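PDB 6FCG: glycoside hydrolase, GH17 family from Formosa sp. Hel1_33_131, which probably hydrolyses laminarin, the beta-1,3-glucan of microalgae, by cleaving internal bonds of the chain, as an endo-acting laminarinase with a TIM-barrel fold. Local coordinates for residues Ser145-Asp148 and Arg149-Leu153; Gly167-Met171 and Val172-Ala176; Ala183-Leu186 and Lys187-His191; Asn190-Gln193 and Ala194-Lys197; Glu226-Thr229 and Lys230-Ala234. One frame throughout, in Å; residues are numbered along the deposited sequence.

Contact 1: Ser145-Asp148 and Arg149-Leu153; sequences SEID and RAVAL
R149 folds its guanidinium back over S145 and E146, four and three residues earlier, an example of a long side chain gripping its own helix. Charge leads: R149 NH2 makes a salt bridge with E146 OE2 at 2.9 Å, meeting that oxygen on its anti side but well out of the carboxylate plane, with the carboxylate and guanidinium planes 80° apart. E146 OE1 accepts the N-H groups of V91 and W122, while R149 NE donates to V91 O. A bend at chi3 (-54°) brings the guanidinium round so that S145 O and E146 CA lie over one face. The bond from R149 NH1 to S145 OG, 3.2 Å, is weak. A methionine in place of R149 would probably leave E146 OE2 without its charged mate and V91 O without this donor. Backbone i to i+4 bonds run beneath, from R149 N to S145 O (2.8 Å) through A152 N to D148 O. The apolar share is slight, I147 CG2 standing 4.4 Å from V151 CG2. Both residues turn to helix 182-197, I147 packing on W188 and H191 and V151 on L192 and L195, whereas E146 and R149 tie helix 143-156 to loops at V91 and W122.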
loop_
_atom_site.group_PDB
_atom_site.type_symbol
_atom_site.label_atom_id
_atom_site.label_comp_id
_atom_site.label_asym_id
_atom_site.label_seq_id
_atom_site.Cartn_x
_atom_site.Cartn_y
_atom_site.Cartn_z
ATOM N N SER A 145 -34.416 -9.646 -35.610
ATOM C CA SER A 145 -33.878 -10.737 -36.403
ATOM C C SER A 145 -33.251 -11.857 -35.539
ATOM O O SER A 145 -33.267 -13.037 -35.942
ATOM C CB SER A 145 -32.894 -10.226 -37.430
ATOM O OG SER A 145 -31.797 -9.660 -36.778
ATOM N N GLU A 146 -32.703 -11.507 -34.373
ATOM C CA GLU A 146 -32.219 -12.506 -33.427
ATOM C C GLU A 146 -33.396 -13.378 -32.951
ATOM O O GLU A 146 -33.297 -14.603 -32.897
ATOM C CB GLU A 146 -31.499 -11.831 -32.268
ATOM C CG GLU A 146 -31.019 -12.704 -31.091
ATOM C CD GLU A 146 -29.658 -13.374 -31.278
ATOM O OE1 GLU A 146 -29.178 -14.294 -30.515
ATOM O OE2 GLU A 146 -29.035 -12.951 -32.238
ATOM N N ILE A 147 -34.516 -12.761 -32.621
ATOM C CA ILE A 147 -35.698 -13.534 -32.252
ATOM C C ILE A 147 -36.144 -14.411 -33.456
ATOM O O ILE A 147 -36.439 -15.599 -33.268
ATOM C CB ILE A 147 -36.841 -12.619 -31.742
ATOM C CG1 ILE A 147 -36.463 -11.991 -30.386
ATOM C CG2 ILE A 147 -38.161 -13.386 -31.652
ATOM C CD1 ILE A 147 -36.396 -12.932 -29.201
ATOM N N ASP A 148 -36.170 -13.840 -34.668
ATOM C CA ASP A 148 -36.526 -14.619 -35.867
ATOM C C ASP A 148 -35.621 -15.833 -36.040
ATOM O O ASP A 148 -36.096 -16.920 -36.353
ATOM C CB ASP A 148 -36.487 -13.778 -37.178
ATOM C CG ASP A 148 -37.562 -12.670 -37.240
ATOM O OD1 ASP A 148 -38.566 -12.712 -36.479
ATOM O OD2 ASP A 148 -37.363 -11.719 -38.031
ATOM N N ARG A 149 -34.322 -15.658 -35.855
ATOM C CA ARG A 149 -33.405 -16.783 -36.037
ATOM C C ARG A 149 -33.607 -17.889 -34.977
ATOM O O ARG A 149 -33.419 -19.068 -35.265
ATOM C CB ARG A 149 -31.958 -16.308 -36.073
ATOM C CG ARG A 149 -31.559 -15.631 -37.369
ATOM C CD ARG A 149 -30.083 -15.228 -37.402
ATOM N NE ARG A 149 -29.639 -14.404 -36.261
ATOM C CZ ARG A 149 -29.591 -13.073 -36.197
ATOM N NH1 ARG A 149 -30.000 -12.330 -37.203
ATOM N NH2 ARG A 149 -29.161 -12.474 -35.079
ATOM N N ALA A 150 -33.983 -17.487 -33.775
ATOM C CA ALA A 150 -34.241 -18.400 -32.681
ATOM C C ALA A 150 -35.451 -19.239 -33.027
ATOM O O ALA A 150 -35.468 -20.454 -32.823
ATOM C CB ALA A 150 -34.480 -17.619 -31.396
ATOM N N VAL A 151 -36.474 -18.561 -33.522
ATOM C CA VAL A 151 -37.717 -19.211 -33.932
ATOM C C VAL A 151 -37.473 -20.242 -35.043
ATOM O O VAL A 151 -37.936 -21.379 -34.941
ATOM C CB VAL A 151 -38.763 -18.151 -34.361
ATOM C CG1 VAL A 151 -39.928 -18.761 -35.147
ATOM C CG2 VAL A 151 -39.292 -17.399 -33.141
ATOM N N ALA A 152 -36.727 -19.832 -36.066
ATOM C CA ALA A 152 -36.345 -20.715 -37.172
ATOM C C ALA A 152 -35.635 -21.982 -36.682
ATOM O O ALA A 152 -35.933 -23.091 -37.164
ATOM C CB ALA A 152 -35.471 -19.986 -38.195
ATOM N N LEU A 153 -34.717 -21.827 -35.724
ATOM C CA LEU A 153 -34.027 -22.981 -35.142
ATOM C C LEU A 153 -34.948 -23.880 -34.320
ATOM O O LEU A 153 -34.821 -25.087 -34.395
ATOM C CB LEU A 153 -32.840 -22.535 -34.304
ATOM C CG LEU A 153 -31.711 -21.908 -35.139
ATOM C CD1 LEU A 153 -30.650 -21.320 -34.205
ATOM C CD2 LEU A 153 -31.099 -22.893 -36.137
#

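Contact 2: Gly167-Met171 and Val172-Ala176; sequences GNEAM and VKWAA
E169, V172 and W174 meet in the loop that leaves strand 161-168 of the TIM barrel, the fourth strand of its parallel sheet. The N168-E169 pair at this strand end is consistent with the Asn-Glu motif that carries the general acid/base in related clan GH-A glycosidases, a role inferred here from the family. E169 OE1 makes a van der Waals approach to W174 CH2 at 3.5 Å, the carboxylate and indole planes standing 76° apart, and E169 OE2 is bonded to H241 ND1, which fixes the far side of the group. N168 OD1 is held in turn by R87. Further packing centres on V172: with chi1 at 81°, CG1 sits between the backbone N and the carbonyl carbon and lies 3.5 Å from E169 O, while CG2 rests over one face of the W174 ring. A175 CB also approaches E169 O, at 3.7 Å. Backbone turns set these groups in place. E169 takes left-handed helical angles, and V172 to A175 form a type I beta turn closed by the bond from A175 N to V172 O, 3.1 Å. M171 N is tied to D211 OD2 and K173 N to Y223 OH. The polar link between the two segments is a water, donating to M171 O at 2.6 Å and accepting from K173 NZ at 2.7 Å.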
loop_
_atom_site.group_PDB
_atom_site.type_symbol
_atom_site.label_atom_id
_atom_site.label_comp_id
_atom_site.label_asym_id
_atom_site.label_seq_id
_atom_site.Cartn_x
_atom_site.Cartn_y
_atom_site.Cartn_z
ATOM N N GLY A 167 -33.136 -13.128 -23.786
ATOM C CA GLY A 167 -32.134 -12.373 -23.042
ATOM C C GLY A 167 -31.296 -13.162 -22.054
ATOM O O GLY A 167 -31.691 -14.220 -21.555
ATOM N N ASN A 168 -30.096 -12.656 -21.821
ATOM C CA ASN A 168 -29.218 -13.192 -20.818
ATOM C C ASN A 168 -28.646 -12.076 -19.961
ATOM O O ASN A 168 -27.696 -11.360 -20.370
ATOM C CB ASN A 168 -28.052 -13.988 -21.440
ATOM C CG ASN A 168 -27.074 -14.467 -20.370
ATOM O OD1 ASN A 168 -27.411 -15.315 -19.572
ATOM N ND2 ASN A 168 -25.896 -13.913 -20.341
ATOM N N GLU A 169 -29.196 -11.965 -18.762
ATOM C CA GLU A 169 -28.842 -10.897 -17.832
ATOM C C GLU A 169 -29.120 -9.544 -18.473
ATOM O O GLU A 169 -28.454 -8.544 -18.184
ATOM C CB GLU A 169 -27.393 -11.031 -17.315
ATOM C CG GLU A 169 -27.248 -12.149 -16.297
ATOM C CD GLU A 169 -25.817 -12.409 -15.836
ATOM O OE1 GLU A 169 -24.978 -11.534 -16.087
ATOM O OE2 GLU A 169 -25.518 -13.472 -15.234
ATOM N N ALA A 170 -30.137 -9.514 -19.318
ATOM C CA ALA A 170 -30.394 -8.340 -20.098
ATOM C C ALA A 170 -31.122 -7.237 -19.334
ATOM O O ALA A 170 -31.199 -6.141 -19.842
ATOM C CB ALA A 170 -31.150 -8.726 -21.371
ATOM N N MET A 171 -31.673 -7.542 -18.164
ATOM C CA MET A 171 -32.396 -6.567 -17.331
ATOM C C MET A 171 -31.608 -6.093 -16.120
ATOM O O MET A 171 -31.964 -5.092 -15.505
ATOM C CB MET A 171 -33.718 -7.158 -16.817
ATOM C CG MET A 171 -34.728 -7.447 -17.912
ATOM S SD MET A 171 -36.288 -8.165 -17.326
ATOM C CE MET A 171 -35.694 -9.763 -16.801
ATOM N N VAL A 172 -30.528 -6.772 -15.790
ATOM C CA VAL A 172 -29.777 -6.397 -14.593
ATOM C C VAL A 172 -29.067 -5.037 -14.803
ATOM O O VAL A 172 -28.382 -4.834 -15.811
ATOM C CB VAL A 172 -28.788 -7.518 -14.168
ATOM C CG1 VAL A 172 -27.477 -7.501 -14.977
ATOM C CG2 VAL A 172 -28.482 -7.438 -12.690
ATOM N N LYS A 173 -29.239 -4.126 -13.852
ATOM C CA LYS A 173 -28.840 -2.715 -14.041
ATOM C C LYS A 173 -27.316 -2.485 -14.091
ATOM O O LYS A 173 -26.881 -1.459 -14.572
ATOM C CB LYS A 173 -29.420 -1.838 -12.953
ATOM C CG LYS A 173 -30.933 -1.936 -12.766
ATOM C CD LYS A 173 -31.732 -1.453 -13.947
ATOM C CE LYS A 173 -33.209 -1.369 -13.592
ATOM N NZ LYS A 173 -33.999 -1.240 -14.850
ATOM N N TRP A 174 -26.538 -3.444 -13.596
ATOM C CA TRP A 174 -25.092 -3.415 -13.706
ATOM C C TRP A 174 -24.501 -3.958 -15.014
ATOM O O TRP A 174 -23.313 -3.841 -15.230
ATOM C CB TRP A 174 -24.408 -4.084 -12.481
ATOM C CG TRP A 174 -24.882 -5.477 -12.037
ATOM C CD1 TRP A 174 -25.595 -5.768 -10.905
ATOM C CD2 TRP A 174 -24.607 -6.757 -12.681
ATOM N NE1 TRP A 174 -25.803 -7.140 -10.815
ATOM C CE2 TRP A 174 -25.195 -7.763 -11.876
ATOM C CE3 TRP A 174 -23.922 -7.140 -13.867
ATOM C CZ2 TRP A 174 -25.136 -9.084 -12.213
ATOM C CZ3 TRP A 174 -23.860 -8.458 -14.197
ATOM C CH2 TRP A 174 -24.468 -9.419 -13.388
ATOM N N ALA A 175 -25.310 -4.528 -15.892
ATOM C CA ALA A 175 -24.822 -4.950 -17.195
ATOM C C ALA A 175 -24.766 -3.727 -18.131
ATOM O O ALA A 175 -25.522 -3.619 -19.121
ATOM C CB ALA A 175 -25.705 -6.053 -17.772
ATOM N N ALA A 176 -23.789 -2.869 -17.842
ATOM C CA ALA A 176 -23.685 -1.531 -18.422
ATOM C C ALA A 176 -23.589 -1.502 -19.923
ATOM O O ALA A 176 -23.995 -0.549 -20.560
ATOM C CB ALA A 176 -22.495 -0.792 -17.828
HETATM O O HOH W 1 -33.898 -3.541 -16.267
#

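Contact 3: Ala183-Leu186 and Lys187-His191; sequences AVIL and KWVNH
Successive i to i+4 bonds join A183-L186 to K187-H191 as consecutive turns of one helix, with V189 N to I185 O and N190 N to L186 O both 2.8 Å and that from W188 N to V184 O weak. Each side of the helix then carries a different kind of side-chain contact. I185 CG2 and V189 CG2 touch at 4.0 Å on the side facing the sheet. On another side, the N190 amide lies against the L186 side chain, ND2 being 3.5 Å from CD1; with N190 CG beside the backbone N (chi1 -82°), the amide also lies close to L186 O. W188 swings its CD1 to 3.3 Å from V184 O. K187 CE lies over one face of the indole toward its rim, 3.9 Å above the W188 ring plane. E139 joins both residues, in a salt bridge with K187 NZ and a hydrogen bond from W188 NE1. One turn on, W188 CZ3 points over the centre of the H191 imidazole in an edge-to-face arrangement. Helix 182-197 thus lies between two others: W188 packs on I147 and A144 of helix 143-156, L186 on K230 of helix 226-234, and I185, W188 and V189 rest on V166 of strand 161-168.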
loop_
_atom_site.group_PDB
_atom_site.type_symbol
_atom_site.label_atom_id
_atom_site.label_comp_id
_atom_site.label_asym_id
_atom_site.label_seq_id
_atom_site.Cartn_x
_atom_site.Cartn_y
_atom_site.Cartn_z
ATOM N N ALA A 183 -39.815 -4.045 -20.109
ATOM C CA ALA A 183 -40.763 -3.901 -21.216
ATOM C C ALA A 183 -40.262 -4.550 -22.499
ATOM O O ALA A 183 -41.068 -5.127 -23.262
ATOM C CB ALA A 183 -41.097 -2.433 -21.478
ATOM N N VAL A 184 -38.969 -4.440 -22.757
ATOM C CA VAL A 184 -38.407 -5.039 -23.981
ATOM C C VAL A 184 -38.341 -6.602 -23.885
ATOM O O VAL A 184 -38.710 -7.277 -24.829
ATOM C CB VAL A 184 -37.194 -4.272 -24.641
ATOM C CG1 VAL A 184 -36.929 -2.896 -24.031
ATOM C CG2 VAL A 184 -35.979 -5.143 -24.562
ATOM N N ILE A 185 -38.009 -7.170 -22.742
ATOM C CA ILE A 185 -38.116 -8.625 -22.615
ATOM C C ILE A 185 -39.577 -9.112 -22.756
ATOM O O ILE A 185 -39.829 -10.083 -23.468
ATOM C CB ILE A 185 -37.529 -9.137 -21.302
ATOM C CG1 ILE A 185 -36.108 -8.619 -21.095
ATOM C CG2 ILE A 185 -37.592 -10.661 -21.246
ATOM C CD1 ILE A 185 -35.133 -8.805 -22.239
ATOM N N LEU A 186 -40.511 -8.418 -22.095
ATOM C CA LEU A 186 -41.937 -8.698 -22.173
ATOM C C LEU A 186 -42.449 -8.695 -23.603
ATOM O O LEU A 186 -43.176 -9.591 -24.023
ATOM C CB LEU A 186 -42.711 -7.659 -21.366
ATOM C CG LEU A 186 -44.257 -7.731 -21.366
ATOM C CD1 LEU A 186 -44.752 -9.019 -20.727
ATOM C CD2 LEU A 186 -44.829 -6.525 -20.637
ATOM N N LYS A 187 -42.055 -7.685 -24.354
ATOM C CA LYS A 187 -42.409 -7.585 -25.765
ATOM C C LYS A 187 -42.099 -8.877 -26.528
ATOM O O LYS A 187 -42.946 -9.427 -27.219
ATOM C CB LYS A 187 -41.672 -6.412 -26.391
ATOM C CG LYS A 187 -42.042 -6.128 -27.826
ATOM C CD LYS A 187 -40.980 -5.266 -28.499
ATOM C CE LYS A 187 -41.248 -5.170 -29.983
ATOM N NZ LYS A 187 -40.152 -4.408 -30.646
ATOM N N TRP A 188 -40.867 -9.350 -26.411
ATOM C CA TRP A 188 -40.435 -10.526 -27.161
ATOM C C TRP A 188 -40.950 -11.828 -26.572
ATOM O O TRP A 188 -41.231 -12.766 -27.305
ATOM C CB TRP A 188 -38.912 -10.532 -27.335
ATOM C CG TRP A 188 -38.453 -9.409 -28.188
ATOM C CD1 TRP A 188 -37.689 -8.361 -27.804
ATOM C CD2 TRP A 188 -38.797 -9.184 -29.548
ATOM N NE1 TRP A 188 -37.500 -7.505 -28.857
ATOM C CE2 TRP A 188 -38.173 -7.989 -29.943
ATOM C CE3 TRP A 188 -39.578 -9.889 -30.481
ATOM C CZ2 TRP A 188 -38.285 -7.480 -31.221
ATOM C CZ3 TRP A 188 -39.694 -9.391 -31.757
ATOM C CH2 TRP A 188 -39.047 -8.184 -32.122
ATOM N N VAL A 189 -41.063 -11.914 -25.260
ATOM C CA VAL A 189 -41.689 -13.093 -24.692
ATOM C C VAL A 189 -43.107 -13.177 -25.262
ATOM O O VAL A 189 -43.542 -14.245 -25.646
ATOM C CB VAL A 189 -41.685 -13.057 -23.148
ATOM C CG1 VAL A 189 -42.611 -14.107 -22.545
ATOM C CG2 VAL A 189 -40.276 -13.277 -22.636
ATOM N N ASN A 190 -43.834 -12.058 -25.262
ATOM C CA ASN A 190 -45.220 -12.054 -25.726
ATOM C C ASN A 190 -45.297 -12.421 -27.196
ATOM O O ASN A 190 -46.205 -13.133 -27.597
ATOM C CB ASN A 190 -45.910 -10.697 -25.462
ATOM C CG ASN A 190 -46.444 -10.569 -24.024
ATOM O OD1 ASN A 190 -46.665 -11.564 -23.319
ATOM N ND2 ASN A 190 -46.688 -9.342 -23.598
ATOM N N HIS A 191 -44.349 -11.932 -27.984
ATOM C CA HIS A 191 -44.252 -12.294 -29.391
ATOM C C HIS A 191 -44.158 -13.814 -29.570
ATOM O O HIS A 191 -44.863 -14.391 -30.397
ATOM C CB HIS A 191 -43.022 -11.621 -29.988
ATOM C CG HIS A 191 -42.718 -12.009 -31.406
ATOM N ND1 HIS A 191 -43.252 -11.363 -32.501
ATOM C CD2 HIS A 191 -41.871 -12.941 -31.900
ATOM C CE1 HIS A 191 -42.774 -11.905 -33.610
ATOM N NE2 HIS A 191 -41.931 -12.862 -33.273
#

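Contact 4: Asn190-Gln193 and Ala194-Lys197; sequences NHLQ and ALKK
N190-Q193 and A194-K197 form the last turns of helix 182-197, and four i to i+4 backbone bonds join them: A194 N to N190 O at 2.9 Å, L195 N to H191 O, K196 N to L192 O and K197 N to Q193 O. The side chains sort themselves by the surface they face, as on any amphipathic helix. H191 and L195 make an aliphatic-on-ring contact, L195 CG lying over one face of the imidazole, with CD1 3.9 Å from H191 NE2. L192 CD2 and L195 CD1 approach to 4.4 Å, while L192 also packs on I164 and V166 of strand 161-168. Q193 and K196 lie side by side and point the same way. Their bond, from K196 NZ to Q193 OE1, spans 3.0 Å and is weak. Glutamine reaches this place through a bend at chi2 (-60°), which turns the amide toward the following turn. Stronger ties of both groups lead elsewhere: K196 NZ has a salt bridge to D236 OD2 and a hydrogen bond to L205 O, and Q193 NE2 donates to A234 O and D236 OD2. The chemistry implies a polar cluster around a buried lysine, in which Q193 and K196 share D236. With the carboxylate and two neutral oxygens grouped about it, the K196 amine is likely to keep its positive charge, and the Q193 amide is fixed in orientation, since its oxygen faces a donor and its nitrogen faces acceptors.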
loop_
_atom_site.group_PDB
_atom_site.type_symbol
_atom_site.label_atom_id
_atom_site.label_comp_id
_atom_site.label_asym_id
_atom_site.label_seq_id
_atom_site.Cartn_x
_atom_site.Cartn_y
_atom_site.Cartn_z
ATOM N N ASN A 190 -43.834 -12.058 -25.262
ATOM C CA ASN A 190 -45.220 -12.054 -25.726
ATOM C C ASN A 190 -45.297 -12.421 -27.196
ATOM O O ASN A 190 -46.205 -13.133 -27.597
ATOM C CB ASN A 190 -45.910 -10.697 -25.462
ATOM C CG ASN A 190 -46.444 -10.569 -24.024
ATOM O OD1 ASN A 190 -46.665 -11.564 -23.319
ATOM N ND2 ASN A 190 -46.688 -9.342 -23.598
ATOM N N HIS A 191 -44.349 -11.932 -27.984
ATOM C CA HIS A 191 -44.252 -12.294 -29.391
ATOM C C HIS A 191 -44.158 -13.814 -29.570
ATOM O O HIS A 191 -44.863 -14.391 -30.397
ATOM C CB HIS A 191 -43.022 -11.621 -29.988
ATOM C CG HIS A 191 -42.718 -12.009 -31.406
ATOM N ND1 HIS A 191 -43.252 -11.363 -32.501
ATOM C CD2 HIS A 191 -41.871 -12.941 -31.900
ATOM C CE1 HIS A 191 -42.774 -11.905 -33.610
ATOM N NE2 HIS A 191 -41.931 -12.862 -33.273
ATOM N N LEU A 192 -43.295 -14.440 -28.774
ATOM C CA LEU A 192 -43.092 -15.887 -28.820
ATOM C C LEU A 192 -44.304 -16.678 -28.307
ATOM O O LEU A 192 -44.658 -17.696 -28.899
ATOM C CB LEU A 192 -41.822 -16.287 -28.049
ATOM C CG LEU A 192 -40.465 -15.856 -28.636
ATOM C CD1 LEU A 192 -39.344 -16.257 -27.699
ATOM C CD2 LEU A 192 -40.194 -16.451 -29.998
ATOM N N GLN A 193 -44.941 -16.213 -27.235
ATOM C CA GLN A 193 -46.183 -16.840 -26.753
ATOM C C GLN A 193 -47.332 -16.747 -27.777
ATOM O O GLN A 193 -48.137 -17.675 -27.878
ATOM C CB GLN A 193 -46.652 -16.227 -25.429
ATOM C CG GLN A 193 -45.736 -16.403 -24.217
ATOM C CD GLN A 193 -45.467 -17.845 -23.830
ATOM O OE1 GLN A 193 -45.862 -18.760 -24.538
ATOM N NE2 GLN A 193 -44.838 -18.052 -22.683
ATOM N N ALA A 194 -47.374 -15.644 -28.531
ATOM C CA ALA A 194 -48.346 -15.441 -29.621
ATOM C C ALA A 194 -48.092 -16.374 -30.814
ATOM O O ALA A 194 -49.044 -16.942 -31.356
ATOM C CB ALA A 194 -48.356 -13.988 -30.091
ATOM N N LEU A 195 -46.828 -16.540 -31.217
ATOM C CA LEU A 195 -46.474 -17.559 -32.221
ATOM C C LEU A 195 -46.876 -18.975 -31.805
ATOM O O LEU A 195 -47.247 -19.770 -32.659
ATOM C CB LEU A 195 -44.992 -17.553 -32.540
ATOM C CG LEU A 195 -44.413 -16.350 -33.290
ATOM C CD1 LEU A 195 -42.898 -16.584 -33.463
ATOM C CD2 LEU A 195 -45.081 -16.072 -34.638
ATOM N N LYS A 196 -46.791 -19.301 -30.515
ATOM C CA LYS A 196 -47.247 -20.618 -30.053
ATOM C C LYS A 196 -48.767 -20.769 -30.160
ATOM O O LYS A 196 -49.279 -21.790 -30.635
ATOM C CB LYS A 196 -46.837 -20.886 -28.616
ATOM C CG LYS A 196 -45.335 -20.936 -28.372
ATOM C CD LYS A 196 -44.927 -21.571 -27.031
ATOM C CE LYS A 196 -45.948 -21.398 -25.914
ATOM N NZ LYS A 196 -45.404 -21.691 -24.568
ATOM N N LYS A 197 -49.487 -19.763 -29.670
ATOM C CA LYS A 197 -50.927 -19.733 -29.806
ATOM C C LYS A 197 -51.429 -19.835 -31.245
ATOM O O LYS A 197 -52.425 -20.454 -31.473
ATOM C CB LYS A 197 -51.478 -18.448 -29.232
ATOM C CG LYS A 197 -52.978 -18.501 -29.005
ATOM C CD LYS A 197 -53.492 -17.274 -28.300
ATOM C CE LYS A 197 -54.962 -17.424 -27.967
ATOM N NZ LYS A 197 -55.407 -16.283 -27.133
#

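Contact 5: Glu226-Thr229 and Lys230-Ala234; sequences EDLT and KLIEA
E226 and D227 bring the flat groups of this contact, two carboxylates that converge on the amine of K230. K230 NZ stands 3.5 Å from E226 OE2 and equally far from E226 CG, so the amine lies alongside the outer part of the glutamate chain; K230 CE is nearer still, 3.3 Å from E226 OE2. D227 OD1 adds a long salt bridge to K230 NZ at 3.9 Å, completing a three-residue network. A bend at chi4 (111°) turns the lysine amine back toward the two acids in the first turn. Beneath them run i to i+4 backbone bonds, including K230 N to E226 O at 3.1 Å and I232 N to L228 O at 2.9 Å.

The apolar side begins at L228, whose CG meets I232 CD1 at 3.8 Å and whose CD1 lies 4.5 Å from L231 CD2. I232 sends CG1 and CD1 back over L228 O, and W216 packs against L228, L231 and I232 alike. Replacing I232 by alanine is likely to open a gap beside L228 and W216 and leave the L228 branch less firmly held. Chemically, helix 226-234 is thus two-sided. Acidic side chains in its first turn are likely to suit the partial positive charge of the helix start, while K230 is likely to offset part of their charge at the surface and the leucines and isoleucine turn to the protein interior.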
loop_
_atom_site.group_PDB
_atom_site.type_symbol
_atom_site.label_atom_id
_atom_site.label_comp_id
_atom_site.label_asym_id
_atom_site.label_seq_id
_atom_site.Cartn_x
_atom_site.Cartn_y
_atom_site.Cartn_z
ATOM N N GLU A 226 -44.323 -2.432 -12.756
ATOM C CA GLU A 226 -45.428 -3.097 -13.434
ATOM C C GLU A 226 -44.962 -4.038 -14.568
ATOM O O GLU A 226 -45.427 -5.188 -14.622
ATOM C CB GLU A 226 -46.395 -2.009 -13.941
ATOM C CG GLU A 226 -47.540 -2.387 -14.924
ATOM C CD GLU A 226 -48.946 -2.435 -14.335
ATOM O OE1 GLU A 226 -49.149 -2.180 -13.128
ATOM O OE2 GLU A 226 -49.874 -2.755 -15.117
ATOM N N ASP A 227 -44.050 -3.571 -15.436
ATOM C CA ASP A 227 -43.585 -4.399 -16.566
ATOM C C ASP A 227 -42.962 -5.735 -16.149
ATOM O O ASP A 227 -43.150 -6.730 -16.833
ATOM C CB ASP A 227 -42.656 -3.624 -17.494
ATOM C CG ASP A 227 -43.396 -2.580 -18.333
ATOM O OD1 ASP A 227 -44.574 -2.797 -18.682
ATOM O OD2 ASP A 227 -42.806 -1.530 -18.651
ATOM N N LEU A 228 -42.276 -5.769 -15.010
ATOM C CA LEU A 228 -41.735 -7.022 -14.464
ATOM C C LEU A 228 -42.822 -7.970 -14.026
ATOM O O LEU A 228 -42.718 -9.157 -14.249
ATOM C CB LEU A 228 -40.799 -6.775 -13.275
ATOM C CG LEU A 228 -40.299 -8.027 -12.555
ATOM C CD1 LEU A 228 -39.469 -8.908 -13.474
ATOM C CD2 LEU A 228 -39.457 -7.655 -11.350
ATOM N N THR A 229 -43.851 -7.452 -13.369
ATOM C CA THR A 229 -45.004 -8.289 -12.978
ATOM C C THR A 229 -45.614 -8.965 -14.226
ATOM O O THR A 229 -45.880 -10.161 -14.193
ATOM C CB THR A 229 -46.056 -7.500 -12.145
ATOM O OG1 THR A 229 -45.477 -7.132 -10.881
ATOM C CG2 THR A 229 -47.296 -8.320 -11.885
ATOM N N LYS A 230 -45.799 -8.211 -15.303
ATOM C CA LYS A 230 -46.364 -8.743 -16.538
ATOM C C LYS A 230 -45.448 -9.781 -17.176
ATOM O O LYS A 230 -45.941 -10.768 -17.745
ATOM C CB LYS A 230 -46.650 -7.635 -17.571
ATOM C CG LYS A 230 -47.657 -6.601 -17.105
ATOM C CD LYS A 230 -48.312 -5.856 -18.249
ATOM C CE LYS A 230 -49.016 -4.638 -17.688
ATOM N NZ LYS A 230 -48.330 -3.438 -18.128
ATOM N N LEU A 231 -44.133 -9.550 -17.098
ATOM C CA LEU A 231 -43.166 -10.509 -17.597
ATOM C C LEU A 231 -43.213 -11.819 -16.830
ATOM O O LEU A 231 -43.172 -12.892 -17.422
ATOM C CB LEU A 231 -41.749 -9.937 -17.518
ATOM C CG LEU A 231 -40.628 -10.879 -17.976
ATOM C CD1 LEU A 231 -40.765 -11.220 -19.450
ATOM C CD2 LEU A 231 -39.289 -10.235 -17.721
ATOM N N ILE A 232 -43.301 -11.725 -15.509
ATOM C CA ILE A 232 -43.453 -12.907 -14.665
ATOM C C ILE A 232 -44.726 -13.689 -15.016
ATOM O O ILE A 232 -44.691 -14.912 -14.972
ATOM C CB ILE A 232 -43.417 -12.550 -13.171
ATOM C CG1 ILE A 232 -42.006 -12.106 -12.783
ATOM C CG2 ILE A 232 -43.820 -13.733 -12.306
ATOM C CD1 ILE A 232 -41.946 -11.255 -11.539
ATOM N N GLU A 233 -45.825 -12.994 -15.357
ATOM C CA GLU A 233 -47.048 -13.639 -15.893
ATOM C C GLU A 233 -46.831 -14.288 -17.243
ATOM O O GLU A 233 -47.341 -15.349 -17.474
ATOM C CB GLU A 233 -48.266 -12.662 -16.047
ATOM C CG GLU A 233 -49.066 -12.352 -14.722
ATOM C CD GLU A 233 -49.853 -13.521 -14.104
ATOM O OE1 GLU A 233 -49.637 -14.700 -14.412
ATOM O OE2 GLU A 233 -50.672 -13.257 -13.199
ATOM N N ALA A 234 -46.103 -13.635 -18.139
ATOM C CA ALA A 234 -45.990 -14.099 -19.525
ATOM C C ALA A 234 -45.090 -15.309 -19.714
ATOM O O ALA A 234 -45.380 -16.138 -20.569
ATOM C CB ALA A 234 -45.520 -12.969 -20.425
#

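How the contacts relate
Helix 182-197 is the common element: contacts 3 and 4 are successive parts of it, sharing N190 and H191. It is flanked by contact 1 through I147 and V151, and by contact 5 through K230 and A234. Contact 2 differs in being a loop, its centre about 14 Å from the centre of the chain, against about 21 Å or more for the others; its M171 touches both I185 and L231. All five are partly buried, yet chemistry follows place: helices put apolar branches inward, contact 5 pairs charges at the surface, in contact 4 a buried lysine and a glutamine share D236, and contact 2 relies on turns, packing, a water and polar ties to strands and loops.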